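Local structure of flavin-nucleotide-binding protein (Mycobacterium smegmatis, 4YBN) at the interface of chains A and B. The protein binds FAD and haem as a member of the split beta-barrel flavoprotein superfamily related to pyridoxamine 5'-phosphate oxidase, and probably acts as an oxidoreductase. Residues are numbered along the deposited sequence; one frame, centred on the assembly and turned at random. Chains: chain A/B, Flavin-nucleotide-binding protein.

Contacts 1 and 3 lie towards opposite ends of the elongated dimer, the centres of their C-alpha atoms about 47 Å apart, whereas contact 2 is about 10 Å from contact 3 and about 41 Å from contact 1. The two-fold axis ties the ends together: A:Ala183 and B:Val201 of contact 1 return with chains exchanged as B:Ala183 and A:Val201 of contact 3, so contact 1 adjoins the twin of contact 3. Strand 184-192 of both chains takes part in contact 2. Each C-terminal segment thus packs on its partner, and by symmetry this happens twice, which probably helps to hold the dimer.

Contact 1: the interface of chains A and B. Residues chain A 93, 177, 181, 183; chain B 200-201.
The guanidinium of A:Arg93 meets B:Asp200 and B:Val201 on the partner's C-terminal loop. The tighter part lies around the arginine and the valine. Over one face of the guanidinium, displaced towards its rim, stands CA of A:Ile177 in helix 174-178, 3.8 Å above the plane; over the opposite face CB of A:Ala183 does the same. This slot probably limits the rotation of the flat group and leaves its edge towards chain B. Small A:Ala183 suits the slot, since its CB methyl can also pack on CG2 of B:Val201 at 3.9 Å. CG2 of B:Val201, beside the valine's backbone N (CG1 taking the anti place, chi1 173°), comes to 3.4 Å from the backbone N of A:Ala183.

The polar side is looser. A:Arg93 NH1 forms a salt bridge of 3.3 Å with the carboxylate OD1 of B:Asp200, a bond that lies in the guanidinium plane. Yet it reaches the oxygen from above the carboxylate plane (44° out of it); the two flat groups stand 75° apart, so this is not a coplanar two-pronged pair. NH2 adds weak bonds to OD1 and to the backbone O of B:Asp200. A long, charged arginine suits this place, its chain extended from CG to NE, which carries its guanidinium to the partner loop. Beside the carboxylate, CD1 of A:Ile177 lies 3.7 Å from OD2 of B:Asp200.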
loop_
_atom_site.group_PDB
_atom_site.type_symbol
_atom_site.label_atom_id
_atom_site.label_comp_id
_atom_site.label_asym_id
_atom_site.label_seq_id
_atom_site.Cartn_x
_atom_site.Cartn_y
_atom_site.Cartn_z
ATOM N N ARG A 93 -25.763 0.441 -2.280
ATOM C CA ARG A 93 -26.968 1.166 -1.849
ATOM C C ARG A 93 -27.109 1.258 -0.334
ATOM O O ARG A 93 -27.949 2.003 0.149
ATOM C CB ARG A 93 -28.205 0.485 -2.398
ATOM C CG ARG A 93 -28.376 0.664 -3.879
ATOM C CD ARG A 93 -29.500 -0.256 -4.305
ATOM N NE ARG A 93 -29.711 -0.213 -5.731
ATOM C CZ ARG A 93 -29.204 -1.083 -6.587
ATOM N NH1 ARG A 93 -28.405 -2.087 -6.176
ATOM N NH2 ARG A 93 -29.488 -0.926 -7.875
ATOM N N ILE A 177 -32.342 -2.524 -3.217
ATOM C CA ILE A 177 -32.584 -2.614 -4.652
ATOM C C ILE A 177 -33.966 -2.014 -4.945
ATOM O O ILE A 177 -34.094 -1.010 -5.672
ATOM C CB ILE A 177 -32.478 -4.083 -5.149
ATOM C CG1 ILE A 177 -31.102 -4.670 -4.775
ATOM C CG2 ILE A 177 -32.628 -4.162 -6.660
ATOM C CD1 ILE A 177 -30.874 -6.081 -5.263
ATOM N N GLY A 181 -32.099 3.810 -6.426
ATOM C CA GLY A 181 -30.771 4.372 -6.110
ATOM C C GLY A 181 -29.605 3.810 -6.934
ATOM O O GLY A 181 -29.613 2.632 -7.349
ATOM N N ALA A 183 -25.864 2.349 -7.800
ATOM C CA ALA A 183 -24.809 1.539 -7.202
ATOM C C ALA A 183 -23.748 1.285 -8.287
ATOM O O ALA A 183 -24.033 1.416 -9.489
ATOM C CB ALA A 183 -25.355 0.229 -6.701
ATOM N N ASP B 200 -27.516 -4.135 -11.857
ATOM C CA ASP B 200 -28.905 -4.042 -11.395
ATOM C C ASP B 200 -29.430 -2.630 -11.143
ATOM O O ASP B 200 -30.435 -2.446 -10.469
ATOM C CB ASP B 200 -29.143 -4.919 -10.156
ATOM C CG ASP B 200 -28.330 -4.471 -8.926
ATOM O OD1 ASP B 200 -27.549 -3.502 -9.015
ATOM O OD2 ASP B 200 -28.473 -5.099 -7.857
ATOM N N VAL B 201 -28.775 -1.630 -11.701
ATOM C CA VAL B 201 -29.249 -0.256 -11.618
ATOM C C VAL B 201 -29.942 0.170 -12.943
ATOM O O VAL B 201 -29.469 -0.161 -14.026
ATOM C CB VAL B 201 -28.070 0.665 -11.352
ATOM C CG1 VAL B 201 -28.477 2.154 -11.424
ATOM C CG2 VAL B 201 -27.458 0.303 -10.011
#

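Contact 2: the interface of chains A and B. Residues chain A 131, 192, 211, 214; chain B 89, 91, 98, 186.
This is a hydrophobic interface between two split beta-barrel subunits, in which strands of chain B pack against the C-terminal part of chain A and the loop after helix 116-130, and which probably helps to hold the dimer together, the form common in this flavoprotein family. A:Met214 rests its methyl against B:Val89 and B:Val186, neighbours on strands 78-91 and 184-192. CE of A:Met214 is 3.6 Å from CG2 of B:Val89 and 4.1 Å from CG2 of B:Val186. The thioether chain runs extended to SD and then bends (chi3 82°), which turns the methyl towards the valines; a flexible methionine suits such a fit.

B:Val186 spreads its branches over different partners, since a beta-branched valine can offer two fixed methyls to two partners. CG1 of B:Val186 meets A:Tyr192 at CD1, 3.7 Å away, from above the ring plane near its rim. CG2 of B:Val186 lies 4.0 Å from CG1 of A:Val211, a residue of helix 209-212. The tyrosine is covered on one face from its own chain, by CB of A:Met214 over the ring centre, which probably limits its rotation. Further along, A:Ile131 and B:Val89 lie alongside, pointing opposite ways, with CG1 of A:Ile131 3.9 Å from CG1 of B:Val89. CD1 of A:Ile131 reaches on to CG2 of B:Val91 at 4.1 Å.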
loop_
_atom_site.group_PDB
_atom_site.type_symbol
_atom_site.label_atom_id
_atom_site.label_comp_id
_atom_site.label_asym_id
_atom_site.label_seq_id
_atom_site.Cartn_x
_atom_site.Cartn_y
_atom_site.Cartn_z
ATOM N N ILE A 131 12.822 0.047 -12.900
ATOM C CA ILE A 131 12.961 0.911 -14.143
ATOM C C ILE A 131 13.444 -0.045 -15.218
ATOM O O ILE A 131 14.648 -0.302 -15.293
ATOM C CB ILE A 131 13.968 2.051 -13.950
ATOM C CG1 ILE A 131 13.629 2.915 -12.706
ATOM C CG2 ILE A 131 14.035 2.964 -15.173
ATOM C CD1 ILE A 131 14.834 3.494 -11.948
ATOM N N TYR A 192 1.912 6.651 -14.186
ATOM C CA TYR A 192 3.107 7.459 -14.327
ATOM C C TYR A 192 2.730 8.822 -14.967
ATOM O O TYR A 192 2.004 8.851 -15.924
ATOM C CB TYR A 192 4.109 6.782 -15.238
ATOM C CG TYR A 192 4.725 5.495 -14.749
ATOM C CD1 TYR A 192 5.621 5.503 -13.718
ATOM C CD2 TYR A 192 4.369 4.265 -15.335
ATOM C CE1 TYR A 192 6.174 4.328 -13.255
ATOM C CE2 TYR A 192 4.918 3.105 -14.893
ATOM C CZ TYR A 192 5.821 3.148 -13.852
ATOM O OH TYR A 192 6.371 1.943 -13.409
ATOM N N VAL A 211 13.187 5.051 -19.553
ATOM C CA VAL A 211 12.282 5.949 -18.906
ATOM C C VAL A 211 11.130 6.227 -19.858
ATOM O O VAL A 211 10.023 6.470 -19.404
ATOM C CB VAL A 211 12.947 7.250 -18.545
ATOM C CG1 VAL A 211 11.940 8.279 -18.060
ATOM C CG2 VAL A 211 13.974 7.008 -17.480
ATOM N N MET A 214 8.274 4.065 -19.066
ATOM C CA MET A 214 7.546 4.289 -17.811
ATOM C C MET A 214 6.332 5.176 -18.089
ATOM O O MET A 214 6.289 6.339 -17.764
ATOM C CB MET A 214 8.494 4.907 -16.755
ATOM C CG MET A 214 9.553 3.887 -16.342
ATOM S SD MET A 214 10.789 4.730 -15.357
ATOM C CE MET A 214 9.960 4.708 -13.773
ATOM N N VAL B 89 9.110 7.859 -8.928
ATOM C CA VAL B 89 10.340 7.083 -9.105
ATOM C C VAL B 89 11.478 8.038 -9.300
ATOM O O VAL B 89 11.380 8.937 -10.155
ATOM C CB VAL B 89 10.293 6.113 -10.300
ATOM C CG1 VAL B 89 11.580 5.253 -10.284
ATOM C CG2 VAL B 89 9.070 5.259 -10.280
ATOM N N VAL B 91 14.922 8.740 -10.534
ATOM C CA VAL B 91 15.753 8.055 -11.557
ATOM C C VAL B 91 17.078 8.820 -11.604
ATOM O O VAL B 91 17.163 9.963 -12.138
ATOM C CB VAL B 91 15.155 8.101 -12.959
ATOM C CG1 VAL B 91 16.144 7.542 -13.984
ATOM C CG2 VAL B 91 13.839 7.366 -13.028
ATOM N N SER B 98 19.238 5.732 -7.140
ATOM C CA SER B 98 17.874 5.759 -7.590
ATOM C C SER B 98 16.997 5.273 -6.422
ATOM O O SER B 98 17.463 4.536 -5.519
ATOM C CB SER B 98 17.685 4.885 -8.790
ATOM O OG SER B 98 18.454 5.382 -9.898
ATOM N N VAL B 186 10.009 10.458 -12.229
ATOM C CA VAL B 186 8.780 10.072 -12.906
ATOM C C VAL B 186 7.639 9.987 -11.863
ATOM O O VAL B 186 7.611 9.048 -11.018
ATOM C CB VAL B 186 8.915 8.760 -13.606
ATOM C CG1 VAL B 186 7.682 8.498 -14.407
ATOM C CG2 VAL B 186 10.174 8.720 -14.476
#

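Contact 3: the interface of chains A and B. Residues chain A 195-198, 201, 207; chain B 182-183.
The backbone N of A:Ala198 donates a nearly straight hydrogen bond of 2.8 Å to the backbone O of B:Ala183, with 173° at the hydrogen. One residue earlier on each chain, a side-chain bond runs beside it: the indole NE1 of B:Trp182 gives its hydrogen to the hydroxyl OG1 of A:Thr197 at 2.9 Å. The hydroxyl sits at the edge of the indole, close to the ring plane, where the N-H points. Tryptophan thus suits its place twice over, pairing one polar atom with a broad apolar surface. Its CG lies anti to the backbone N (chi1 -176°), and chi2 of 89° turns the indole plane roughly perpendicular to the plane of CA, CB and CG, which brings the NE1 side to the threonine and presents a face to A:Leu207.

CD2 of A:Leu207 lies over that face, 4.0 Å from the centroid of the five-membered ring, in a CH-pi contact. At the six-membered ring, CB of A:Pro195 reaches CZ2 of B:Trp182 at 4.1 Å. Beyond the alanine, CG2 of A:Val201 rests 3.5 Å from the backbone N of B:Ala183, whose small side chain probably permits the close backbone approach. In the fold, B:Trp182 and B:Ala183 lead directly into strand 184-192, while chain A contributes the short strand 196-197 and the loop running towards helix 209-212.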
loop_
_atom_site.group_PDB
_atom_site.type_symbol
_atom_site.label_atom_id
_atom_site.label_comp_id
_atom_site.label_asym_id
_atom_site.label_seq_id
_atom_site.Cartn_x
_atom_site.Cartn_y
_atom_site.Cartn_z
ATOM N N PRO A 195 7.695 12.787 -17.194
ATOM C CA PRO A 195 8.866 12.893 -16.357
ATOM C C PRO A 195 9.379 14.285 -16.127
ATOM O O PRO A 195 9.235 15.177 -16.978
ATOM C CB PRO A 195 9.911 12.077 -17.066
ATOM C CG PRO A 195 9.149 11.218 -18.064
ATOM C CD PRO A 195 7.988 12.074 -18.451
ATOM N N LEU A 196 9.921 14.472 -14.940
ATOM C CA LEU A 196 10.489 15.784 -14.543
ATOM C C LEU A 196 11.994 15.689 -14.553
ATOM O O LEU A 196 12.568 14.902 -13.827
ATOM C CB LEU A 196 10.017 16.151 -13.158
ATOM C CG LEU A 196 8.489 16.208 -13.005
ATOM C CD1 LEU A 196 8.177 16.237 -11.509
ATOM C CD2 LEU A 196 7.887 17.416 -13.691
ATOM N N THR A 197 12.640 16.465 -15.408
ATOM C CA THR A 197 14.058 16.445 -15.517
ATOM C C THR A 197 14.764 17.188 -14.358
ATOM O O THR A 197 14.343 18.253 -13.957
ATOM C CB THR A 197 14.475 17.081 -16.858
ATOM O OG1 THR A 197 13.956 16.279 -17.914
ATOM C CG2 THR A 197 16.007 17.084 -16.960
ATOM N N ALA A 198 15.773 16.574 -13.775
ATOM C CA ALA A 198 16.511 17.192 -12.677
ATOM C C ALA A 198 17.235 18.485 -13.141
ATOM O O ALA A 198 17.735 18.569 -14.280
ATOM C CB ALA A 198 17.498 16.237 -12.079
ATOM N N VAL A 201 20.759 18.520 -14.974
ATOM C CA VAL A 201 20.894 17.754 -16.233
ATOM C C VAL A 201 21.028 18.806 -17.329
ATOM O O VAL A 201 20.341 19.805 -17.283
ATOM C CB VAL A 201 19.641 16.895 -16.510
ATOM C CG1 VAL A 201 19.621 16.342 -17.913
ATOM C CG2 VAL A 201 19.522 15.768 -15.516
ATOM N N LEU A 207 15.323 11.735 -22.989
ATOM C CA LEU A 207 14.905 10.703 -22.039
ATOM C C LEU A 207 15.514 9.413 -22.480
ATOM O O LEU A 207 15.436 9.106 -23.629
ATOM C CB LEU A 207 13.439 10.495 -22.048
ATOM C CG LEU A 207 12.498 11.498 -21.477
ATOM C CD1 LEU A 207 11.097 10.995 -21.751
ATOM C CD2 LEU A 207 12.765 11.711 -19.992
ATOM N N TRP B 182 20.712 11.355 -18.353
ATOM C CA TRP B 182 19.521 11.975 -17.878
ATOM C C TRP B 182 19.287 11.591 -16.404
ATOM O O TRP B 182 19.654 10.530 -16.001
ATOM C CB TRP B 182 18.329 11.573 -18.746
ATOM C CG TRP B 182 17.066 12.258 -18.349
ATOM C CD1 TRP B 182 16.637 13.449 -18.810
ATOM C CD2 TRP B 182 16.053 11.784 -17.441
ATOM N NE1 TRP B 182 15.457 13.797 -18.224
ATOM C CE2 TRP B 182 15.046 12.767 -17.402
ATOM C CE3 TRP B 182 15.921 10.654 -16.651
ATOM C CZ2 TRP B 182 13.942 12.702 -16.550
ATOM C CZ3 TRP B 182 14.766 10.529 -15.831
ATOM C CH2 TRP B 182 13.806 11.573 -15.767
ATOM N N ALA B 183 18.574 12.433 -15.659
ATOM C CA ALA B 183 18.111 12.114 -14.280
ATOM C C ALA B 183 16.932 12.935 -13.949
ATOM O O ALA B 183 16.686 14.007 -14.528
ATOM C CB ALA B 183 19.214 12.308 -13.244
#